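Local coordinates for protein HAD superfamily hydrolase (Brucella suis biovar 1, PDB 6NQ4) that probably acts as a phosphatase of the haloacid dehalogenase superfamily, holding a metal ion at the mouth of its Rossmann-like core beneath a cap domain, at residues 39-42 with 46-49; 110-115 with 129-134; 120-125 with 164-169; 184-189 with 193-198; 223-228 with 236-241. One frame throughout, in Å; residues are numbered along the deposited sequence. Where two conformers were deposited one is given.

Contact 1 of 5, residues 39-42 with 46-49; sequences IFCD and VVHN. With NA (sodium ion), chain H.
Val46 lays its CG2 methyl against the carboxylate of Asp42, the two side chains crossing at about a right angle. CG2 lies 3.5 Å from Asp42 OD2 and also touches the CB of that aspartate, so a branched, apolar residue walls in the group without competing for its oxygens. Val46 CG1, opposite the backbone N (chi1 172°), turns to Cys41 and lies 3.9 Å from Cys41 SG. Cys41 thus offers a small, soft apolar end where strand 38-41 meets the returning loop. Val47 adds its CG2 methyl, 3.6 Å from Asp42 O. That carbonyl oxygen is buried against the methyls of both valines. Strand 38-41 is a central strand of the parallel sheet in the Rossmann-like HAD core, and the turn after it corresponds in position to the first sequence motif of the superfamily, with Trp44, whose carbonyl O is a metal ligand, at the place of its second aspartate. Asp42 therefore sits at the strand's C-terminal end, where members of this fold gather their metal and substrate. Its OD2 binds the sodium ion at 2.4 Å, and two waters join at 2.5 Å each, with Asp246 OD1 as a further ligand; relatives usually hold magnesium at this place. The other oxygen, OD1, forms a salt bridge with Lys215, so that the metal on one oxygen and the lysine on the other together would hold the carboxylate's rotation. Further back, Phe40 packs on helix 218-232, and Cys41 is flanked by Leu73 and Ile244 of the neighbouring strands.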
# COMPACT_ATOMS: atom_id res chain seq x y z
N ILE A 39 -14.34 6.54 -4.15
CA ILE A 39 -13.14 6.14 -4.85
C ILE A 39 -12.15 5.63 -3.82
O ILE A 39 -12.00 6.23 -2.76
CB ILE A 39 -12.55 7.36 -5.60
CG1 ILE A 39 -13.37 7.67 -6.85
CG2 ILE A 39 -11.07 7.14 -5.93
CD1 ILE A 39 -12.98 8.99 -7.51
N PHE A 40 -11.49 4.50 -4.13
CA PHE A 40 -10.32 4.03 -3.39
C PHE A 40 -9.12 4.31 -4.30
O PHE A 40 -8.96 3.65 -5.33
CB PHE A 40 -10.39 2.52 -3.11
CG PHE A 40 -11.48 2.08 -2.14
CD1 PHE A 40 -12.29 2.98 -1.46
CD2 PHE A 40 -11.68 0.72 -1.92
CE1 PHE A 40 -13.29 2.52 -0.58
CE2 PHE A 40 -12.65 0.26 -1.06
CZ PHE A 40 -13.46 1.16 -0.38
N CYS A 41 -8.30 5.30 -3.94
CA CYS A 41 -7.24 5.78 -4.83
C CYS A 41 -5.86 5.47 -4.25
O CYS A 41 -5.57 5.81 -3.11
CB CYS A 41 -7.39 7.28 -5.10
SG CYS A 41 -6.26 7.90 -6.39
N ASP A 42 -5.01 4.90 -5.09
CA ASP A 42 -3.60 4.66 -4.80
C ASP A 42 -2.87 5.98 -4.53
O ASP A 42 -3.28 7.05 -5.00
CB ASP A 42 -3.05 4.04 -6.09
CG ASP A 42 -1.71 3.43 -5.95
OD1 ASP A 42 -1.31 3.13 -4.81
OD2 ASP A 42 -1.07 3.23 -7.01
N VAL A 46 0.70 7.86 -8.17
CA VAL A 46 -0.57 8.37 -8.67
C VAL A 46 -0.80 9.77 -8.12
O VAL A 46 -1.10 10.70 -8.88
CB VAL A 46 -1.73 7.41 -8.32
CG1 VAL A 46 -3.08 8.06 -8.67
CG2 VAL A 46 -1.55 6.08 -9.06
N VAL A 47 -0.65 9.94 -6.80
CA VAL A 47 -0.78 11.25 -6.15
C VAL A 47 0.58 11.92 -5.97
O VAL A 47 0.70 13.15 -6.10
CB VAL A 47 -1.52 11.08 -4.80
CG1 VAL A 47 -1.49 12.39 -4.00
CG2 VAL A 47 -2.94 10.59 -5.03
N HIS A 48 1.60 11.14 -5.63
CA HIS A 48 2.95 11.68 -5.45
C HIS A 48 3.95 10.55 -5.64
O HIS A 48 3.57 9.38 -5.75
CB HIS A 48 3.13 12.43 -4.11
CG HIS A 48 3.14 11.56 -2.89
ND1 HIS A 48 4.19 10.72 -2.57
CD2 HIS A 48 2.26 11.47 -1.85
CE1 HIS A 48 3.95 10.14 -1.41
NE2 HIS A 48 2.79 10.58 -0.95
N ASN A 49 5.24 10.91 -5.71
CA ASN A 49 6.31 9.92 -5.87
C ASN A 49 7.30 9.92 -4.72
O ASN A 49 8.44 9.47 -4.87
CB ASN A 49 7.03 10.10 -7.21
CG ASN A 49 7.78 11.42 -7.29
OD1 ASN A 49 7.94 12.13 -6.29
ND2 ASN A 49 8.24 11.75 -8.48
NA NA H . 1.33 2.80 -6.92
O HOH W 1 0.65 0.41 -6.73
O HOH W 2 3.74 2.46 -6.50

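Contact 2 of 5, residues 110-115 with 129-134; sequences DLIAEG and AIYDGL
Ile112 buries more of its surface here than any other residue, reaching from helix 104-114 into the loop at 129-134 with both branches. Its CG2 methyl meets Leu134, 3.7 Å from Leu134 CD1, and the two side chains cross at about a right angle. The longer branch serves a different neighbour: chi2 of 169° stretches it out until CD1 lies 3.8 Å from Ile130 CD1. The same methyl approaches the Tyr131 ring obliquely, 4.1 Å from Tyr131 CE1. A beta-branched residue suits this place because it fills two directions at once from one helical position. Leu134, second in buried area, is brought round by a type II beta turn from Tyr131 to Leu134, closed by the bond from Leu134 N to Tyr131 O at 3.0 Å. Gly133 takes the third position of that turn, with the positive phi (82°) that glycine adopts easily. Tyr131 is steadied on its own side by Ile130 CG2, which lies 3.6 Å above the centre of its ring, while its hydroxyl is hydrogen-bonded to His121. Val148 and Ile178 of the cap sheet also touch Ile112, so the contact fastens the loop and the helix to that sheet. No hydrogen bond crosses between the two segments, and the meeting is hydrocarbon throughout, which implies that it depends on fit and on the exclusion of water.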
# COMPACT_ATOMS: atom_id res chain seq x y z
N ASP A 110 -3.46 -5.10 13.16
CA ASP A 110 -4.30 -6.19 13.66
C ASP A 110 -3.55 -7.53 13.65
O ASP A 110 -3.68 -8.33 14.58
CB ASP A 110 -5.61 -6.24 12.87
CG ASP A 110 -6.40 -4.93 12.97
OD1 ASP A 110 -6.41 -4.32 14.06
OD2 ASP A 110 -6.99 -4.51 11.95
N LEU A 111 -2.76 -7.80 12.60
CA LEU A 111 -1.91 -8.99 12.61
C LEU A 111 -0.88 -8.93 13.72
O LEU A 111 -0.63 -9.93 14.40
CB LEU A 111 -1.20 -9.14 11.26
CG LEU A 111 -2.06 -9.46 10.05
CD1 LEU A 111 -1.21 -9.41 8.78
CD2 LEU A 111 -2.75 -10.82 10.22
N ILE A 112 -0.27 -7.76 13.93
CA ILE A 112 0.78 -7.66 14.95
C ILE A 112 0.21 -7.98 16.32
O ILE A 112 0.83 -8.71 17.11
CB ILE A 112 1.43 -6.26 14.90
CG1 ILE A 112 2.16 -6.05 13.57
CG2 ILE A 112 2.43 -6.11 16.04
CD1 ILE A 112 2.61 -4.62 13.34
N ALA A 113 -0.98 -7.47 16.61
CA ALA A 113 -1.61 -7.70 17.91
C ALA A 113 -1.99 -9.16 18.12
O ALA A 113 -2.03 -9.63 19.27
CB ALA A 113 -2.85 -6.80 18.03
N GLU A 114 -2.29 -9.88 17.04
CA GLU A 114 -2.70 -11.28 17.08
C GLU A 114 -1.52 -12.23 17.24
O GLU A 114 -1.69 -13.33 17.77
CB GLU A 114 -3.29 -11.66 15.73
CG GLU A 114 -4.76 -11.57 15.58
CD GLU A 114 -5.20 -12.23 14.29
OE1 GLU A 114 -5.02 -11.62 13.22
OE2 GLU A 114 -5.67 -13.39 14.35
N GLY A 115 -0.34 -11.85 16.76
CA GLY A 115 0.79 -12.75 16.74
C GLY A 115 1.59 -12.72 18.03
O GLY A 115 1.15 -12.17 19.04
N ALA A 129 6.84 3.38 14.23
CA ALA A 129 5.53 3.96 14.53
C ALA A 129 4.39 2.94 14.46
O ALA A 129 3.37 3.12 15.14
CB ALA A 129 5.27 5.14 13.60
N ILE A 130 4.55 1.87 13.67
CA ILE A 130 3.50 0.86 13.54
C ILE A 130 3.18 0.17 14.87
O ILE A 130 2.07 -0.36 15.03
CB ILE A 130 3.90 -0.17 12.44
CG1 ILE A 130 2.68 -0.96 11.95
CG2 ILE A 130 5.03 -1.08 12.94
CD1 ILE A 130 2.97 -1.85 10.73
N TYR A 131 4.11 0.16 15.82
CA TYR A 131 3.90 -0.54 17.09
C TYR A 131 3.27 0.32 18.16
O TYR A 131 2.98 -0.20 19.25
CB TYR A 131 5.23 -1.10 17.64
CG TYR A 131 5.97 -1.94 16.63
CD1 TYR A 131 5.49 -3.19 16.25
CD2 TYR A 131 7.14 -1.47 16.06
CE1 TYR A 131 6.15 -3.95 15.30
CE2 TYR A 131 7.82 -2.23 15.10
CZ TYR A 131 7.32 -3.47 14.74
OH TYR A 131 7.98 -4.23 13.79
N ASP A 132 3.09 1.61 17.92
CA ASP A 132 2.58 2.50 18.96
C ASP A 132 1.24 2.01 19.48
O ASP A 132 0.31 1.77 18.71
CB ASP A 132 2.43 3.91 18.39
CG ASP A 132 3.75 4.59 18.15
OD1 ASP A 132 4.76 4.17 18.77
OD2 ASP A 132 3.79 5.55 17.35
N GLY A 133 1.16 1.85 20.81
CA GLY A 133 -0.07 1.43 21.46
C GLY A 133 -0.33 -0.06 21.45
O GLY A 133 -1.33 -0.50 22.04
N LEU A 134 0.51 -0.85 20.80
CA LEU A 134 0.32 -2.29 20.80
C LEU A 134 1.09 -2.91 21.96
O LEU A 134 2.13 -2.40 22.39
CB LEU A 134 0.80 -2.89 19.48
CG LEU A 134 0.13 -2.29 18.24
CD1 LEU A 134 0.57 -3.05 16.99
CD2 LEU A 134 -1.39 -2.32 18.40

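Contact 3 of 5, residues 120-125 with 164-169; sequences FHIGCE and RELLQR
Phe120 points its ring at Leu166, the two side chains coming from opposite directions, and so begins the packing of helix 164-172 on strand 118-122 of the parallel cap sheet. This is the layering of helix on sheet found in the alpha/beta caps of HAD hydrolases. Phe120 CE2 lies 3.9 Å from Leu166 CD1 and only slightly farther from CD2, so the fork of the leucine grips one corner of the ring, at an oblique approach. Leucine suits the helix here because chi1 of 173° swings CG away from its own backbone N and spreads both methyls toward the strand. His121, next along, faces away from the helix. Ile122 returns to the helix side, where its CD1 methyl lies 4.2 Å from Leu166 CD2. CD2 thus touches both Phe120 and Ile122, while CD1 keeps to the phenyl ring. Ile122 also touches Leu199 of helix 196-205, and Leu167 packs on that same helix, which places the contact at the join of two helices over one sheet. Gly123 follows the strand with backbone angles at which a CB would be pressed against the carbonyl O of Ile122, and its N lies 3.6 Å above the plane of the His121 imidazole. Beyond it the chain bends back toward that ring: His121 NE2 donates to Cys124 O at 3.1 Å, with an N-H...O angle of 158°, the oxygen in the ring plane but the nitrogen 37° out of the carbonyl plane.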
# COMPACT_ATOMS: atom_id res chain seq x y z
N PHE A 120 10.84 -9.40 16.42
CA PHE A 120 12.04 -8.91 15.76
C PHE A 120 11.62 -8.00 14.61
O PHE A 120 10.94 -8.44 13.67
CB PHE A 120 12.87 -10.08 15.25
CG PHE A 120 14.09 -9.68 14.47
CD1 PHE A 120 15.10 -8.92 15.06
CD2 PHE A 120 14.23 -10.07 13.15
CE1 PHE A 120 16.24 -8.57 14.32
CE2 PHE A 120 15.36 -9.74 12.42
CZ PHE A 120 16.36 -8.99 13.00
N HIS A 121 12.03 -6.73 14.68
CA HIS A 121 11.68 -5.72 13.68
C HIS A 121 12.70 -5.71 12.55
O HIS A 121 13.91 -5.61 12.80
CB HIS A 121 11.65 -4.35 14.37
CG HIS A 121 11.45 -3.20 13.43
ND1 HIS A 121 10.23 -2.93 12.83
CD2 HIS A 121 12.29 -2.22 13.04
CE1 HIS A 121 10.35 -1.83 12.10
NE2 HIS A 121 11.58 -1.38 12.21
N ILE A 122 12.21 -5.77 11.31
CA ILE A 122 13.03 -5.52 10.13
C ILE A 122 12.43 -4.29 9.47
O ILE A 122 11.31 -4.33 8.95
CB ILE A 122 13.04 -6.71 9.16
CG1 ILE A 122 13.51 -7.99 9.85
CG2 ILE A 122 13.97 -6.39 7.97
CD1 ILE A 122 13.36 -9.24 8.98
N GLY A 123 13.18 -3.19 9.49
CA GLY A 123 12.72 -1.95 8.91
C GLY A 123 13.46 -0.79 9.55
O GLY A 123 14.27 -0.95 10.47
N CYS A 124 13.13 0.41 9.07
CA CYS A 124 13.86 1.58 9.55
C CYS A 124 13.31 2.06 10.89
O CYS A 124 12.31 1.55 11.41
CB CYS A 124 13.86 2.68 8.49
SG CYS A 124 12.26 3.43 8.24
N GLU A 125 13.99 3.06 11.47
CA GLU A 125 13.57 3.61 12.75
C GLU A 125 12.21 4.29 12.67
O GLU A 125 11.38 4.14 13.58
CB GLU A 125 14.62 4.60 13.25
CG GLU A 125 14.39 5.04 14.67
CD GLU A 125 15.46 5.98 15.16
OE1 GLU A 125 15.11 6.95 15.86
OE2 GLU A 125 16.65 5.74 14.85
N ARG A 164 19.70 -12.38 2.76
CA ARG A 164 19.56 -13.82 2.54
C ARG A 164 19.88 -14.61 3.81
O ARG A 164 19.09 -15.46 4.24
CB ARG A 164 20.45 -14.26 1.38
N GLU A 165 21.02 -14.32 4.43
CA GLU A 165 21.44 -15.09 5.60
C GLU A 165 20.47 -14.91 6.77
O GLU A 165 20.11 -15.89 7.44
CB GLU A 165 22.85 -14.72 6.02
CG GLU A 165 23.95 -15.25 5.09
CD GLU A 165 25.34 -15.06 5.68
OE1 GLU A 165 25.52 -15.32 6.89
OE2 GLU A 165 26.25 -14.64 4.93
N LEU A 166 20.04 -13.67 7.02
CA LEU A 166 19.08 -13.40 8.10
C LEU A 166 17.76 -14.13 7.86
O LEU A 166 17.23 -14.79 8.76
CB LEU A 166 18.84 -11.90 8.20
CG LEU A 166 17.74 -11.46 9.16
CD1 LEU A 166 18.05 -11.85 10.60
CD2 LEU A 166 17.52 -9.94 9.04
N LEU A 167 17.22 -14.04 6.64
CA LEU A 167 15.96 -14.72 6.34
C LEU A 167 16.09 -16.23 6.49
O LEU A 167 15.17 -16.89 6.99
CB LEU A 167 15.48 -14.34 4.95
CG LEU A 167 15.11 -12.86 4.75
CD1 LEU A 167 14.70 -12.61 3.30
CD2 LEU A 167 13.99 -12.42 5.71
N GLN A 168 17.24 -16.79 6.09
CA GLN A 168 17.47 -18.22 6.27
C GLN A 168 17.44 -18.60 7.74
O GLN A 168 16.87 -19.64 8.11
CB GLN A 168 18.82 -18.61 5.67
CG GLN A 168 18.84 -18.58 4.15
CD GLN A 168 20.23 -18.84 3.57
OE1 GLN A 168 21.23 -18.83 4.28
NE2 GLN A 168 20.28 -19.05 2.27
N ARG A 169 18.06 -17.78 8.60
CA ARG A 169 18.07 -18.09 10.03
C ARG A 169 16.67 -18.05 10.61
O ARG A 169 16.29 -18.93 11.39
CB ARG A 169 18.97 -17.13 10.80
CG ARG A 169 20.45 -17.34 10.60
CD ARG A 169 21.26 -16.60 11.66
NE ARG A 169 21.03 -15.16 11.70
CZ ARG A 169 21.66 -14.27 10.94
NH1 ARG A 169 22.58 -14.66 10.06
NH2 ARG A 169 21.38 -12.98 11.06

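Contact 4 of 5, residues 184-189 with 193-198; sequences IMVERG and IWCAGA. With EDO (1,2-ethanediol), chain F.
Met185 covers one face of the Trp194 indole. Its CE methyl sits 3.7 Å from the centroid of the six-membered ring, 13° off the normal, a CH-pi contact; SD follows at 4.1 Å in a Met-aromatic contact. The bend at chi3 (85°) curls the flexible thioether over the ring. At the indole edge, Ile184 CG2 lies in plane, 3.8 Å from Trp194 CZ3. On the other face of the ribbon, Val186 CG1 presses on Cys195 SG at 3.5 Å, and Ile193 CG1 lies over one face of the Arg188 guanidinium, whose charge goes to Glu156 and Asp155.

Backbone pairing sets these neighbours. Val186 and Ile193 form a hydrogen-bonded antiparallel pair, Val186 N to Ile193 O at 2.9 Å and Ile193 N to Val186 O at 2.8 Å; Met185 and Trp194 are the adjoining non-hydrogen-bonded pair. A third bond, Cys195 N to Ile184 O, tilts 42° from the carbonyl plane where the chain leaves the strand. Trp194 N donates to O2 of 1,2-ethanediol, probably from the crystallisation liquor, at 2.9 Å. Gly197, without a side chain, admits Ile184 CD1 to the first turn of helix 196-205. The whole is a two-stranded beta hairpin feeding into a helix.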
# COMPACT_ATOMS: atom_id res chain seq x y z
N ILE A 184 6.77 -4.78 -3.93
CA ILE A 184 8.15 -5.24 -4.10
C ILE A 184 9.10 -4.05 -4.18
O ILE A 184 10.16 -4.04 -3.53
CB ILE A 184 8.26 -6.12 -5.36
CG1 ILE A 184 7.28 -7.29 -5.28
CG2 ILE A 184 9.73 -6.57 -5.57
CD1 ILE A 184 7.42 -8.11 -4.03
N MET A 185 8.75 -3.06 -4.98
CA MET A 185 9.51 -1.81 -5.08
C MET A 185 8.53 -0.66 -5.02
O MET A 185 7.32 -0.83 -5.19
CB MET A 185 10.32 -1.69 -6.39
CG MET A 185 11.26 -2.86 -6.63
SD MET A 185 12.56 -2.49 -7.83
CE MET A 185 13.76 -1.72 -6.73
N VAL A 186 9.07 0.54 -4.79
CA VAL A 186 8.31 1.78 -4.84
C VAL A 186 9.20 2.85 -5.44
O VAL A 186 10.43 2.79 -5.35
CB VAL A 186 7.82 2.20 -3.43
CG1 VAL A 186 8.98 2.63 -2.54
CG2 VAL A 186 6.74 3.30 -3.49
N GLU A 187 8.59 3.82 -6.07
CA GLU A 187 9.37 4.95 -6.55
C GLU A 187 9.69 5.91 -5.41
O GLU A 187 8.95 6.01 -4.41
CB GLU A 187 8.65 5.68 -7.68
CG GLU A 187 7.29 6.22 -7.28
CD GLU A 187 6.18 5.24 -7.59
OE1 GLU A 187 5.81 4.43 -6.69
OE2 GLU A 187 5.71 5.26 -8.77
N ARG A 188 10.80 6.58 -5.54
CA ARG A 188 11.17 7.68 -4.65
C ARG A 188 11.84 8.71 -5.54
O ARG A 188 13.03 8.58 -5.88
CB ARG A 188 12.09 7.22 -3.52
CG ARG A 188 12.22 8.27 -2.41
CD ARG A 188 13.00 7.71 -1.22
NE ARG A 188 12.23 6.70 -0.52
CZ ARG A 188 12.76 5.76 0.26
NH1 ARG A 188 14.07 5.71 0.44
NH2 ARG A 188 11.98 4.87 0.86
N GLY A 189 11.06 9.69 -6.00
CA GLY A 189 11.50 10.54 -7.06
C GLY A 189 11.91 9.68 -8.24
O GLY A 189 11.16 8.79 -8.66
N ILE A 193 13.09 1.80 -5.10
CA ILE A 193 13.51 1.42 -3.76
C ILE A 193 12.86 0.09 -3.40
O ILE A 193 11.65 -0.09 -3.58
CB ILE A 193 13.05 2.50 -2.76
CG1 ILE A 193 13.59 3.88 -3.16
CG2 ILE A 193 13.45 2.14 -1.35
CD1 ILE A 193 15.10 4.00 -3.09
N TRP A 194 13.65 -0.82 -2.82
CA TRP A 194 13.11 -2.11 -2.40
C TRP A 194 12.23 -1.94 -1.17
O TRP A 194 12.54 -1.15 -0.27
CB TRP A 194 14.26 -3.05 -2.04
CG TRP A 194 15.08 -3.44 -3.22
CD1 TRP A 194 16.35 -3.04 -3.50
CD2 TRP A 194 14.68 -4.30 -4.29
NE1 TRP A 194 16.76 -3.59 -4.69
CE2 TRP A 194 15.76 -4.38 -5.19
CE3 TRP A 194 13.51 -5.01 -4.58
CZ2 TRP A 194 15.71 -5.14 -6.37
CZ3 TRP A 194 13.46 -5.76 -5.75
CH2 TRP A 194 14.55 -5.82 -6.63
N CYS A 195 11.14 -2.70 -1.11
CA CYS A 195 10.17 -2.62 -0.03
C CYS A 195 10.08 -3.95 0.71
O CYS A 195 10.66 -4.96 0.32
CB CYS A 195 8.78 -2.28 -0.57
SG CYS A 195 8.66 -0.69 -1.37
N ALA A 196 9.27 -3.95 1.78
CA ALA A 196 9.11 -5.13 2.62
C ALA A 196 8.65 -6.34 1.81
O ALA A 196 9.02 -7.47 2.13
CB ALA A 196 8.09 -4.85 3.72
N GLY A 197 7.82 -6.12 0.79
CA GLY A 197 7.30 -7.23 0.00
C GLY A 197 8.39 -8.03 -0.69
O GLY A 197 8.22 -9.23 -0.93
N ALA A 198 9.49 -7.37 -1.05
CA ALA A 198 10.61 -8.11 -1.63
C ALA A 198 11.17 -9.11 -0.63
O ALA A 198 11.51 -10.24 -1.00
CB ALA A 198 11.69 -7.12 -2.05
C1 EDO F . 18.64 0.66 -3.09
O1 EDO F . 19.23 -0.64 -3.16
C2 EDO F . 17.16 0.55 -3.44
O2 EDO F . 16.41 0.02 -2.32

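Contact 5 of 5, residues 223-228 with 236-241; sequences AALRAV and VDKSRI
Leu225 reaches from helix 218-232 to the loop at 236-241, and its side chain carries much of the contact. From CB the chain runs with chi1 at -177°, an extended start that aims the fork at the loop. There chi2 of 57° splits the two methyls between different partners. CD1 goes deepest: it lies 3.7 Å from Ile241 CD1, the leucine and isoleucine crossing at about a right angle, and 3.7 Å from Val236 O. CD2 takes the outer side, 4.5 Å from Lys238 CE, grazing the aliphatic part of a side chain whose ammonium is spent elsewhere: Lys238 NZ is hydrogen-bonded to Phe258 O, and the lysine makes a cation-pi contact with the Phe258 ring. Ile241 suits its end of the pair because its long branch is extended, so that CD1 can span the distance from the strand to the helix. A turn further along, Val228 CG1 lies 3.6 Å from Val236 CG2, though this belongs to one of two deposited conformers of Val228 and is doubtful to that extent. Between Val236 and Ile241 the loop coils through a short 3-10 segment, in which Arg240 N bonds to Asp237 O at 2.9 Å, bringing the chain round so that residues five apart both face the helix. Val228 and Ile241 also pack on Phe40. The arrangement is the helix-to-strand connection of the Rossmann-like HAD core, in which helix 218-232 lies against the parallel sheet and strand 241-245 enters it.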
# COMPACT_ATOMS: atom_id res chain seq x y z
N ALA A 223 -11.18 -2.32 5.43
CA ALA A 223 -10.97 -1.11 6.23
C ALA A 223 -11.36 0.14 5.45
O ALA A 223 -11.98 1.06 5.99
CB ALA A 223 -9.51 -1.04 6.68
N ALA A 224 -11.02 0.18 4.15
CA ALA A 224 -11.45 1.30 3.32
C ALA A 224 -12.98 1.35 3.20
O ALA A 224 -13.57 2.44 3.22
CB ALA A 224 -10.80 1.20 1.93
N LEU A 225 -13.63 0.19 3.08
CA LEU A 225 -15.09 0.16 3.03
C LEU A 225 -15.70 0.63 4.35
O LEU A 225 -16.67 1.40 4.33
CB LEU A 225 -15.58 -1.25 2.66
CG LEU A 225 -17.09 -1.45 2.50
CD1 LEU A 225 -17.61 -0.49 1.45
CD2 LEU A 225 -17.39 -2.90 2.12
N ARG A 226 -15.14 0.21 5.49
CA ARG A 226 -15.67 0.73 6.76
C ARG A 226 -15.54 2.24 6.83
O ARG A 226 -16.43 2.93 7.34
CB ARG A 226 -14.97 0.08 7.95
CG ARG A 226 -15.38 -1.35 8.22
CD ARG A 226 -14.81 -1.83 9.54
NE ARG A 226 -13.35 -1.88 9.56
CZ ARG A 226 -12.64 -2.91 9.12
NH1 ARG A 226 -13.24 -3.97 8.59
NH2 ARG A 226 -11.32 -2.90 9.21
N ALA A 227 -14.44 2.78 6.29
CA ALA A 227 -14.24 4.22 6.31
C ALA A 227 -15.29 4.95 5.47
O ALA A 227 -15.87 5.93 5.93
CB ALA A 227 -12.81 4.56 5.86
N VAL A 228 -15.55 4.47 4.24
CA VAL A 228 -16.57 5.09 3.39
C VAL A 228 -17.94 5.01 4.05
O VAL A 228 -18.73 5.96 4.01
CB VAL A 228 -16.61 4.42 2.01
CG1 VAL A 228 -17.76 5.01 1.18
CG2 VAL A 228 -15.33 4.56 1.29
N VAL A 236 -22.48 1.19 1.48
CA VAL A 236 -22.07 1.62 0.15
C VAL A 236 -21.82 0.36 -0.65
O VAL A 236 -20.91 -0.42 -0.32
CB VAL A 236 -20.81 2.52 0.20
CG1 VAL A 236 -20.38 2.92 -1.20
CG2 VAL A 236 -21.09 3.76 1.05
N ASP A 237 -22.63 0.15 -1.68
CA ASP A 237 -22.51 -1.05 -2.49
C ASP A 237 -21.26 -1.00 -3.36
O ASP A 237 -20.81 0.06 -3.80
CB ASP A 237 -23.73 -1.23 -3.38
CG ASP A 237 -25.00 -1.42 -2.58
OD1 ASP A 237 -24.90 -1.76 -1.38
OD2 ASP A 237 -26.08 -1.24 -3.15
N LYS A 238 -20.71 -2.18 -3.62
CA LYS A 238 -19.44 -2.24 -4.34
C LYS A 238 -19.54 -1.71 -5.76
O LYS A 238 -18.56 -1.17 -6.28
CB LYS A 238 -18.90 -3.65 -4.29
CG LYS A 238 -18.43 -3.96 -2.91
CD LYS A 238 -17.90 -5.32 -2.83
CE LYS A 238 -17.41 -5.58 -1.44
NZ LYS A 238 -16.77 -6.90 -1.37
N SER A 239 -20.72 -1.81 -6.38
CA SER A 239 -20.88 -1.25 -7.72
C SER A 239 -20.71 0.26 -7.74
O SER A 239 -20.51 0.83 -8.82
CB SER A 239 -22.26 -1.61 -8.27
OG SER A 239 -23.27 -1.02 -7.48
N ARG A 240 -20.76 0.91 -6.57
CA ARG A 240 -20.64 2.36 -6.45
C ARG A 240 -19.25 2.84 -6.03
O ARG A 240 -19.08 4.03 -5.72
CB ARG A 240 -21.70 2.90 -5.49
CG ARG A 240 -23.13 2.50 -5.86
CD ARG A 240 -23.58 3.15 -7.17
NE ARG A 240 -23.49 4.60 -7.11
CZ ARG A 240 -23.85 5.43 -8.09
NH1 ARG A 240 -24.32 4.94 -9.23
NH2 ARG A 240 -23.72 6.74 -7.94
N ILE A 241 -18.25 1.96 -6.01
CA ILE A 241 -16.89 2.31 -5.58
C ILE A 241 -15.93 2.04 -6.73
O ILE A 241 -15.94 0.93 -7.30
CB ILE A 241 -16.47 1.53 -4.33
CG1 ILE A 241 -17.47 1.75 -3.18
CG2 ILE A 241 -15.06 1.95 -3.91
CD1 ILE A 241 -17.24 0.83 -1.99

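Overall arrangement
Contacts 1 and 5 belong to the core domain and touch each other, Phe40 CZ lying 3.5 Å from Ala224 CB, so the helix of contact 5 backs the strand that ends at the sodium site. Contacts 2 and 3 lie in the cap and meet through Tyr131 OH and His121 ND1, 2.8 Å apart. Contact 4 joins the cap side to the core: its hairpin reaches the loop of contact 1, with Asn49 O 2.9 Å from Gly189 N. The side chains of Val186 and Asp42 lie about 4 Å and about 3 Å from bound phosphate, probably left from crystallisation. The centres of contacts 3 and 5 are about 36 Å apart, on opposite sides of the chain's centre.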